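PDB 4HW6: hypothetical protein, IPT/TIG domain protein from Bacteroides ovatus, which is of unknown function but probably binds carbohydrate as an auxiliary nutrient-binding protein, joining an IPT/TIG domain to a six-bladed beta-propeller. Local coordinates for residues D356-D361 with K414-G419; W388-G393 with C421-V426. All coordinates share one frame; numbering follows the deposited sequence.

Contact 1: D356-D361 with K414-G419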
loop_
_atom_site.group_PDB
_atom_site.type_symbol
_atom_site.label_atom_id
_atom_site.label_comp_id
_atom_site.label_asym_id
_atom_site.label_seq_id
_atom_site.Cartn_x
_atom_site.Cartn_y
_atom_site.Cartn_z
ATOM N N ASP A 356 -4.888 11.175 -1.963
ATOM C CA ASP A 356 -4.579 11.258 -0.562
ATOM C C ASP A 356 -3.124 10.811 -0.357
ATOM O O ASP A 356 -2.567 10.091 -1.182
ATOM C CB ASP A 356 -5.502 10.347 0.252
ATOM C CG ASP A 356 -6.840 10.984 0.586
ATOM O OD1 ASP A 356 -6.926 12.215 0.761
ATOM O OD2 ASP A 356 -7.837 10.230 0.720
ATOM N N PHE A 357 -2.521 11.243 0.744
ATOM C CA PHE A 357 -1.148 10.899 1.097
ATOM C C PHE A 357 -1.187 10.005 2.352
ATOM O O PHE A 357 -1.468 10.483 3.462
ATOM C CB PHE A 357 -0.335 12.172 1.342
ATOM C CG PHE A 357 1.153 11.935 1.498
ATOM C CD1 PHE A 357 1.918 11.479 0.408
ATOM C CD2 PHE A 357 1.796 12.206 2.702
ATOM C CE1 PHE A 357 3.293 11.289 0.537
ATOM C CE2 PHE A 357 3.162 12.021 2.821
ATOM C CZ PHE A 357 3.900 11.570 1.738
ATOM N N TYR A 358 -0.916 8.710 2.169
ATOM C CA TYR A 358 -0.872 7.747 3.280
ATOM C C TYR A 358 0.538 7.612 3.770
ATOM O O TYR A 358 1.463 7.417 2.980
ATOM C CB TYR A 358 -1.368 6.366 2.836
ATOM C CG TYR A 358 -2.851 6.307 2.605
ATOM C CD1 TYR A 358 -3.447 6.876 1.471
ATOM C CD2 TYR A 358 -3.668 5.630 3.500
ATOM C CE1 TYR A 358 -4.813 6.804 1.276
ATOM C CE2 TYR A 358 -5.033 5.584 3.338
ATOM C CZ TYR A 358 -5.596 6.151 2.230
ATOM O OH TYR A 358 -6.937 6.042 2.119
ATOM N N PHE A 359 0.729 7.717 5.077
ATOM C CA PHE A 359 2.039 7.595 5.644
ATOM C C PHE A 359 2.076 6.820 6.934
ATOM O O PHE A 359 1.089 6.752 7.690
ATOM C CB PHE A 359 2.708 8.976 5.830
ATOM C CG PHE A 359 2.016 9.883 6.816
ATOM C CD1 PHE A 359 0.911 10.635 6.459
ATOM C CD2 PHE A 359 2.486 10.001 8.116
ATOM C CE1 PHE A 359 0.276 11.463 7.383
ATOM C CE2 PHE A 359 1.866 10.837 9.031
ATOM C CZ PHE A 359 0.763 11.566 8.670
ATOM N N CYS A 360 3.247 6.220 7.183
ATOM C CA CYS A 360 3.474 5.519 8.434
ATOM C C CYS A 360 3.987 6.499 9.492
ATOM O O CYS A 360 4.947 7.221 9.260
ATOM C CB CYS A 360 4.492 4.416 8.218
ATOM S SG CYS A 360 3.764 3.070 7.266
ATOM N N ASP A 361 3.303 6.539 10.626
ATOM C CA ASP A 361 3.662 7.412 11.736
ATOM C C ASP A 361 4.272 6.435 12.734
ATOM O O ASP A 361 3.573 5.805 13.509
ATOM C CB ASP A 361 2.407 8.117 12.248
ATOM C CG ASP A 361 2.684 9.473 12.914
ATOM O OD1 ASP A 361 3.551 10.248 12.432
ATOM O OD2 ASP A 361 1.983 9.778 13.907
ATOM N N LYS A 414 -4.950 -4.180 -5.211
ATOM C CA LYS A 414 -5.751 -3.245 -4.401
ATOM C C LYS A 414 -5.546 -3.422 -2.892
ATOM O O LYS A 414 -6.479 -3.710 -2.158
ATOM C CB LYS A 414 -7.242 -3.368 -4.735
ATOM C CG LYS A 414 -7.604 -3.182 -6.206
ATOM C CD LYS A 414 -7.273 -1.800 -6.733
ATOM C CE LYS A 414 -7.870 -1.604 -8.131
ATOM N NZ LYS A 414 -6.970 -0.852 -9.059
ATOM N N CYS A 415 -4.314 -3.235 -2.441
ATOM C CA CYS A 415 -3.978 -3.390 -1.021
ATOM C C CYS A 415 -2.743 -2.595 -0.689
ATOM O O CYS A 415 -1.945 -2.279 -1.578
ATOM C CB CYS A 415 -3.770 -4.877 -0.695
ATOM S SG CYS A 415 -2.425 -5.664 -1.626
ATOM N N PHE A 416 -2.598 -2.231 0.584
ATOM C CA PHE A 416 -1.369 -1.662 1.083
ATOM C C PHE A 416 -0.462 -2.765 1.650
ATOM O O PHE A 416 -0.959 -3.734 2.253
ATOM C CB PHE A 416 -1.624 -0.702 2.238
ATOM C CG PHE A 416 -2.318 0.568 1.849
ATOM C CD1 PHE A 416 -3.689 0.649 1.866
ATOM C CD2 PHE A 416 -1.583 1.688 1.485
ATOM C CE1 PHE A 416 -4.337 1.823 1.525
ATOM C CE2 PHE A 416 -2.234 2.871 1.135
ATOM C CZ PHE A 416 -3.594 2.932 1.164
ATOM N N TYR A 417 0.850 -2.572 1.525
ATOM C CA TYR A 417 1.849 -3.332 2.303
ATOM C C TYR A 417 2.496 -2.346 3.268
ATOM O O TYR A 417 2.847 -1.226 2.875
ATOM C CB TYR A 417 2.918 -4.015 1.422
ATOM C CG TYR A 417 2.290 -4.887 0.376
ATOM C CD1 TYR A 417 1.483 -5.963 0.735
ATOM C CD2 TYR A 417 2.463 -4.612 -0.974
ATOM C CE1 TYR A 417 0.840 -6.715 -0.226
ATOM C CE2 TYR A 417 1.845 -5.371 -1.939
ATOM C CZ TYR A 417 1.043 -6.425 -1.566
ATOM O OH TYR A 417 0.406 -7.147 -2.543
ATOM N N ILE A 418 2.621 -2.754 4.526
ATOM C CA ILE A 418 3.221 -1.961 5.578
ATOM C C ILE A 418 4.414 -2.709 6.153
ATOM O O ILE A 418 4.277 -3.869 6.564
ATOM C CB ILE A 418 2.238 -1.733 6.749
ATOM C CG1 ILE A 418 0.890 -1.170 6.237
ATOM C CG2 ILE A 418 2.880 -0.839 7.828
ATOM C CD1 ILE A 418 0.979 0.200 5.604
ATOM N N GLY A 419 5.570 -2.048 6.186
ATOM C CA GLY A 419 6.750 -2.594 6.827
ATOM C C GLY A 419 6.676 -2.279 8.297
ATOM O O GLY A 419 6.937 -1.143 8.736
#
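Tyr358 and Phe416 start from nearly the same first torsion: each CG stands anti to its own carbonyl carbon (chi1 -72° and -69°), and from there the two side chains reach across the gap between their strands and meet at roughly a right angle. The outer end of Phe416 does the touching. Its CZ sits 3.5 Å above the plane of the Tyr358 ring, over the ring centre, and comes within 3.6 Å of Tyr358 CD2. With the planes 43° apart and the centroids separated by 4.7 Å, the rings meet at a slant, the end of one pointing onto the other. Phenylalanine suits its buried place because its end is wholly apolar, whereas tyrosine, only partly buried, can pack its ring and still carry a hydroxyl. Two residues further along both strands, Cys360 SG meets Ile418 CG2 at 4.0 Å, a looser touch between a small thiol and the methyl on isoleucine's branched CB.

The strands lie too far apart to pair, with the CA atoms of Cys360 and Ile418 still 8.0 Å from each other, and side chains alone bridge them. Val343 touches both aromatic side chains, Val369 lies against Tyr358, and Tyr409 meets Phe416 edge-to-face. Strand 355-361 belongs to one antiparallel sheet and strand 415-420 to another, so the arrangement is the hydrophobic face-to-face packing of neighbouring blades in a six-bladed beta-propeller.

Contact 2: W388-G393 with C421-V426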
loop_
_atom_site.group_PDB
_atom_site.type_symbol
_atom_site.label_atom_id
_atom_site.label_comp_id
_atom_site.label_asym_id
_atom_site.label_seq_id
_atom_site.Cartn_x
_atom_site.Cartn_y
_atom_site.Cartn_z
ATOM N N TRP A 388 0.950 0.143 20.821
ATOM C CA TRP A 388 1.736 -0.751 19.960
ATOM C C TRP A 388 1.483 -2.203 20.305
ATOM O O TRP A 388 1.041 -2.554 21.409
ATOM C CB TRP A 388 3.263 -0.462 20.052
ATOM C CG TRP A 388 3.846 -0.538 21.467
ATOM C CD1 TRP A 388 3.910 0.478 22.392
ATOM C CD2 TRP A 388 4.424 -1.676 22.089
ATOM N NE1 TRP A 388 4.484 0.022 23.539
ATOM C CE2 TRP A 388 4.821 -1.291 23.376
ATOM C CE3 TRP A 388 4.638 -2.994 21.684
ATOM C CZ2 TRP A 388 5.416 -2.178 24.268
ATOM C CZ3 TRP A 388 5.230 -3.865 22.563
ATOM C CH2 TRP A 388 5.606 -3.450 23.848
ATOM N N GLY A 389 1.799 -3.060 19.340
ATOM C CA GLY A 389 1.662 -4.493 19.509
ATOM C C GLY A 389 1.640 -5.159 18.160
ATOM O O GLY A 389 2.067 -4.583 17.159
ATOM N N TYR A 390 1.104 -6.363 18.142
ATOM C CA TYR A 390 0.967 -7.168 16.917
ATOM C C TYR A 390 -0.367 -7.895 16.933
ATOM O O TYR A 390 -0.502 -9.007 17.494
ATOM C CB TYR A 390 2.111 -8.163 16.770
ATOM C CG TYR A 390 1.908 -9.117 15.614
ATOM C CD1 TYR A 390 1.755 -8.652 14.324
ATOM C CD2 TYR A 390 1.836 -10.505 15.833
ATOM C CE1 TYR A 390 1.547 -9.526 13.269
ATOM C CE2 TYR A 390 1.637 -11.386 14.792
ATOM C CZ TYR A 390 1.496 -10.899 13.504
ATOM O OH TYR A 390 1.296 -11.807 12.476
ATOM N N VAL A 391 -1.367 -7.238 16.341
ATOM C CA VAL A 391 -2.731 -7.783 16.274
ATOM C C VAL A 391 -3.279 -7.432 14.918
ATOM O O VAL A 391 -3.241 -6.250 14.506
ATOM C CB VAL A 391 -3.677 -7.204 17.365
ATOM C CG1 VAL A 391 -5.096 -7.778 17.225
ATOM C CG2 VAL A 391 -3.118 -7.448 18.761
ATOM N N ASP A 392 -3.777 -8.461 14.227
ATOM C CA ASP A 392 -4.425 -8.312 12.948
ATOM C C ASP A 392 -5.912 -8.075 13.195
ATOM O O ASP A 392 -6.426 -8.427 14.255
ATOM C CB ASP A 392 -4.157 -9.551 12.082
ATOM C CG ASP A 392 -2.747 -9.537 11.445
ATOM O OD1 ASP A 392 -2.244 -8.455 11.111
ATOM O OD2 ASP A 392 -2.158 -10.604 11.253
ATOM N N GLY A 393 -6.610 -7.464 12.242
ATOM C CA GLY A 393 -8.054 -7.307 12.347
ATOM C C GLY A 393 -8.497 -5.931 11.875
ATOM O O GLY A 393 -7.798 -5.288 11.077
ATOM N N CYS A 421 8.186 -2.635 11.386
ATOM C CA CYS A 421 9.584 -2.938 11.659
ATOM C C CYS A 421 9.863 -3.734 12.918
ATOM O O CYS A 421 10.613 -4.689 12.852
ATOM C CB CYS A 421 10.439 -1.672 11.655
ATOM S SG CYS A 421 10.665 -1.121 9.973
ATOM N N ASP A 422 9.244 -3.381 14.042
ATOM C CA ASP A 422 9.488 -4.118 15.283
ATOM C C ASP A 422 8.586 -5.353 15.511
ATOM O O ASP A 422 8.711 -6.078 16.504
ATOM C CB ASP A 422 9.570 -3.136 16.450
ATOM C CG ASP A 422 10.986 -2.553 16.602
ATOM O OD1 ASP A 422 11.964 -3.338 16.571
ATOM O OD2 ASP A 422 11.141 -1.337 16.776
ATOM N N ASN A 423 7.779 -5.671 14.509
ATOM C CA ASN A 423 7.163 -6.989 14.394
ATOM C C ASN A 423 7.825 -7.841 13.327
ATOM O O ASN A 423 7.504 -9.007 13.182
ATOM C CB ASN A 423 5.668 -6.853 14.101
ATOM C CG ASN A 423 4.900 -6.388 15.306
ATOM O OD1 ASN A 423 5.219 -6.791 16.441
ATOM N ND2 ASN A 423 3.914 -5.522 15.090
ATOM N N HIS A 424 8.741 -7.238 12.567
ATOM C CA HIS A 424 9.594 -7.950 11.622
ATOM C C HIS A 424 8.808 -8.611 10.516
ATOM O O HIS A 424 9.235 -9.614 9.947
ATOM C CB HIS A 424 10.495 -8.894 12.399
ATOM C CG HIS A 424 11.313 -8.167 13.428
ATOM N ND1 HIS A 424 12.377 -7.356 13.082
ATOM C CD2 HIS A 424 11.173 -8.061 14.771
ATOM C CE1 HIS A 424 12.860 -6.782 14.176
ATOM N NE2 HIS A 424 12.147 -7.193 15.213
ATOM N N ARG A 425 7.689 -7.974 10.168
ATOM C CA ARG A 425 6.765 -8.508 9.194
ATOM C C ARG A 425 6.306 -7.437 8.227
ATOM O O ARG A 425 6.220 -6.251 8.594
ATOM C CB ARG A 425 5.532 -9.067 9.909
ATOM C CG ARG A 425 5.756 -10.339 10.719
ATOM C CD ARG A 425 4.611 -10.438 11.698
ATOM N NE ARG A 425 4.580 -11.629 12.523
ATOM C CZ ARG A 425 4.888 -11.686 13.823
ATOM N NH1 ARG A 425 5.390 -10.640 14.505
ATOM N NH2 ARG A 425 4.719 -12.860 14.444
ATOM N N VAL A 426 5.951 -7.881 7.020
ATOM C CA VAL A 426 5.139 -7.085 6.105
ATOM C C VAL A 426 3.667 -7.372 6.394
ATOM O O VAL A 426 3.198 -8.513 6.285
ATOM C CB VAL A 426 5.437 -7.393 4.624
ATOM C CG1 VAL A 426 4.585 -6.509 3.725
ATOM C CG2 VAL A 426 6.915 -7.199 4.313
#
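Tyr390 spreads one face of its ring beneath the guanidinium of Arg425, the two planes only 14° apart. Arg425 CZ lies 3.7 Å from the ring centroid and is offset toward the rim, so that Tyr390 CE2 falls under the middle of the guanidinium, 3.4 Å from Arg425 CZ. This is a flat cation-pi stack. The ring gets there because its CG is anti to the backbone N (chi1 173°), while Arg425 runs extended from CG to NE and lays CD against the same ring, 3.6 Å from Tyr390 CE1. Arginine suits this place since a planar cation can cover a ring and still offer N-H groups around its edge: NH2 bonds to Asn122 OD1, and NH1 makes a weak bond to the carbonyl O of Asn423. The phenol hydroxyl is held separately, by Thr113 OG1, and does not hydrogen-bond Arg425 NE nearby.

Asn423 supplies the polar link to the loop. Its ND2 donates to Gly389 O over 2.9 Å in a nearly straight bond, with the acceptor in the amide plane but the donor above the carbonyl plane. The two N-H groups of asparagine suffice for this bond and one to Asp420 OD2, which together fix the amide's rotation, and OD1 rests 3.4 Å from Tyr390 CB. Gly389 has a positive phi (161°), suited to a residue without a side chain. An alanine in place of Tyr390 would remove the ring and is likely to leave the guanidinium without its stacking surface and Thr113 without the phenol hydroxyl. The chemistry implies a loop fastened by direction as well as by contact: a hydrogen bond from the Asn423 amide grips the backbone carbonyl of Gly389, and a cation spread over an aromatic face holds the Tyr390 side chain.

Overall arrangement
In contact 1 three of the four touching residues are buried and none exposed, and its centre lies about 4 Å from the centre of the chain; contact 2 is partly buried, about 15 Å from that point. Their centres are about 14 Å apart, and they share one sheet: strands 415-420 and 425-431 are antiparallel neighbours, with Tyr417 CB packing 3.8 Å from Val426 CG1. From this common blade contact 1 reaches the sheet of strand 355-361, while contact 2 secures the loop leading into edge strand 393-394. Chemistry follows place: rings, thiol and methyl meet without polar bonds between blades, whereas one amide-to-carbonyl hydrogen bond and a cation-pi stack of guanidinium on phenol hold the loop.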